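Local coordinates for protein thymidylate synthase (Enterobacteria phage T4, PDB 1TIS) that catalyses the reductive methylation of dUMP to dTMP, with 5,10-methylenetetrahydrofolate giving the one-carbon unit and leaving as dihydrofolate, at residues R176-F181 against G214-Y219. Sequence-based numbering, arbitrary orientation.
Sequences RSVDVF and GNTHIY. With PO4 (phosphate ion), chain B.
Parallel pairing joins 214-219 to 176-181, which lie on strands 205-219 and 168-179 of a beta-alpha-beta unit around helix 184-202. Just after Gly-214, Asn-215 N donates to Arg-176 O (2.8 Å, 160° at the hydrogen). Asn-215, centre of an inverse gamma turn, returns its O to Val-178 N at 3.0 Å. Thr-216, on the face it shares with Val-178, turns CG2 to Val-180 CG2 beside Ile-11 of helix 3-12, while its OG1 bonds Ser-32. His-217 N reaches Val-178 O at 3.1 Å within the carbonyl plane, and His-217 O accepts Val-180 N almost along the C=O axis. With chi1 at 62°, in the crowded position between N and carbonyl carbon, the imidazole folds back over Val-178 O, and its NE2 lies 2.9 Å from Ser-177 OG. Ile-218 CG2 touches Phe-181 CD2. The Tyr-219 ring presents its CE2 edge to Asp-179 OD2, the carboxylate turned 86° from the ring plane; OD1 is held by Leu-182 N. Ser-177, Asp-179 and His-217 thus share one face, the Tyr-219 ring beside Asp-179. Beside the Gly-214 end, Arg-176 NH2 donates to O4 of a phosphate ion that Arg-137 NH2 of the second subunit also hydrogen-bonds, probably marking where the dUMP phosphate would bind.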
loop_
_atom_site.group_PDB
_atom_site.type_symbol
_atom_site.label_atom_id
_atom_site.label_comp_id
_atom_site.label_asym_id
_atom_site.label_seq_id
_atom_site.Cartn_x
_atom_site.Cartn_y
_atom_site.Cartn_z
ATOM N N ARG A 176 7.235 -0.897 3.668
ATOM C CA ARG A 176 8.110 -1.590 2.754
ATOM C C ARG A 176 8.932 -2.689 3.404
ATOM O O ARG A 176 8.973 -3.812 2.879
ATOM C CB ARG A 176 9.051 -0.594 2.127
ATOM C CG ARG A 176 9.709 -1.128 0.891
ATOM C CD ARG A 176 10.756 -0.158 0.464
ATOM N NE ARG A 176 11.821 0.057 1.419
ATOM C CZ ARG A 176 12.066 1.298 1.812
ATOM N NH1 ARG A 176 11.342 2.323 1.347
ATOM N NH2 ARG A 176 13.043 1.529 2.669
ATOM N N SER A 177 9.652 -2.383 4.487
ATOM C CA SER A 177 10.449 -3.396 5.174
ATOM C C SER A 177 10.212 -3.109 6.653
ATOM O O SER A 177 10.094 -1.930 7.029
ATOM C CB SER A 177 11.946 -3.246 4.808
ATOM O OG SER A 177 12.646 -4.496 4.704
ATOM N N VAL A 178 10.052 -4.140 7.490
ATOM C CA VAL A 178 9.872 -3.896 8.902
ATOM C C VAL A 178 10.808 -4.743 9.704
ATOM O O VAL A 178 11.108 -5.876 9.327
ATOM C CB VAL A 178 8.499 -4.245 9.457
ATOM C CG1 VAL A 178 8.143 -2.980 10.227
ATOM C CG2 VAL A 178 7.452 -4.682 8.431
ATOM N N ASP A 179 11.299 -4.228 10.817
ATOM C CA ASP A 179 12.132 -5.010 11.710
ATOM C C ASP A 179 11.186 -5.406 12.825
ATOM O O ASP A 179 11.116 -4.657 13.802
ATOM C CB ASP A 179 13.290 -4.140 12.262
ATOM C CG ASP A 179 14.295 -4.873 13.161
ATOM O OD1 ASP A 179 13.934 -5.898 13.761
ATOM O OD2 ASP A 179 15.445 -4.405 13.251
ATOM N N VAL A 180 10.476 -6.523 12.785
ATOM C CA VAL A 180 9.530 -6.842 13.864
ATOM C C VAL A 180 10.143 -6.815 15.247
ATOM O O VAL A 180 9.508 -6.279 16.128
ATOM C CB VAL A 180 8.925 -8.194 13.711
ATOM C CG1 VAL A 180 7.733 -8.276 14.592
ATOM C CG2 VAL A 180 8.390 -8.388 12.331
ATOM N N PHE A 181 11.395 -7.266 15.403
ATOM C CA PHE A 181 12.150 -7.266 16.656
ATOM C C PHE A 181 12.107 -5.834 17.213
ATOM O O PHE A 181 11.467 -5.541 18.229
ATOM C CB PHE A 181 13.569 -7.747 16.268
ATOM C CG PHE A 181 14.622 -8.401 17.192
ATOM C CD1 PHE A 181 14.540 -8.465 18.581
ATOM C CD2 PHE A 181 15.747 -8.961 16.565
ATOM C CE1 PHE A 181 15.561 -9.090 19.291
ATOM C CE2 PHE A 181 16.755 -9.585 17.292
ATOM C CZ PHE A 181 16.665 -9.655 18.662
ATOM N N GLY A 214 5.276 -5.498 3.832
ATOM C CA GLY A 214 6.069 -5.928 2.727
ATOM C C GLY A 214 7.093 -6.907 3.269
ATOM O O GLY A 214 6.764 -8.029 3.689
ATOM N N ASN A 215 8.359 -6.549 3.301
ATOM C CA ASN A 215 9.303 -7.487 3.859
ATOM C C ASN A 215 9.448 -7.378 5.367
ATOM O O ASN A 215 10.301 -6.648 5.906
ATOM C CB ASN A 215 10.614 -7.266 3.211
ATOM C CG ASN A 215 11.513 -8.458 3.367
ATOM O OD1 ASN A 215 11.821 -9.145 2.401
ATOM N ND2 ASN A 215 11.988 -8.749 4.565
ATOM N N THR A 216 8.586 -8.143 6.024
ATOM C CA THR A 216 8.585 -8.375 7.476
ATOM C C THR A 216 9.739 -9.348 7.786
ATOM O O THR A 216 9.838 -10.498 7.340
ATOM C CB THR A 216 7.213 -8.966 7.876
ATOM O OG1 THR A 216 6.244 -7.937 7.675
ATOM C CG2 THR A 216 7.161 -9.429 9.306
ATOM N N HIS A 217 10.678 -8.861 8.567
ATOM C CA HIS A 217 11.852 -9.626 8.802
ATOM C C HIS A 217 12.302 -9.525 10.252
ATOM O O HIS A 217 12.036 -8.515 10.932
ATOM C CB HIS A 217 12.864 -9.103 7.794
ATOM C CG HIS A 217 13.334 -7.641 7.829
ATOM N ND1 HIS A 217 13.715 -6.827 8.819
ATOM C CD2 HIS A 217 13.497 -6.922 6.673
ATOM C CE1 HIS A 217 14.102 -5.679 8.317
ATOM N NE2 HIS A 217 13.957 -5.760 7.023
ATOM N N ILE A 218 12.989 -10.568 10.711
ATOM C CA ILE A 218 13.583 -10.664 12.030
ATOM C C ILE A 218 15.050 -10.891 11.696
ATOM O O ILE A 218 15.326 -11.758 10.860
ATOM C CB ILE A 218 13.031 -11.876 12.756
ATOM C CG1 ILE A 218 11.525 -11.836 12.911
ATOM C CG2 ILE A 218 13.726 -11.912 14.101
ATOM C CD1 ILE A 218 11.026 -13.134 13.558
ATOM N N TYR A 219 16.007 -10.187 12.307
ATOM C CA TYR A 219 17.425 -10.338 11.919
ATOM C C TYR A 219 18.017 -11.562 12.579
ATOM O O TYR A 219 17.575 -11.886 13.691
ATOM C CB TYR A 219 18.299 -9.119 12.334
ATOM C CG TYR A 219 18.089 -7.860 11.480
ATOM C CD1 TYR A 219 18.369 -7.886 10.127
ATOM C CD2 TYR A 219 17.566 -6.715 12.043
ATOM C CE1 TYR A 219 18.118 -6.788 9.339
ATOM C CE2 TYR A 219 17.319 -5.616 11.251
ATOM C CZ TYR A 219 17.586 -5.658 9.906
ATOM O OH TYR A 219 17.251 -4.571 9.112
HETATM P P PO4 B . 15.636 -0.675 3.563
HETATM O O1 PO4 B . 17.245 -0.695 3.631
HETATM O O2 PO4 B . 15.177 -1.725 4.512
HETATM O O3 PO4 B . 15.364 -0.979 2.133
HETATM O O4 PO4 B . 15.375 0.706 4.001
#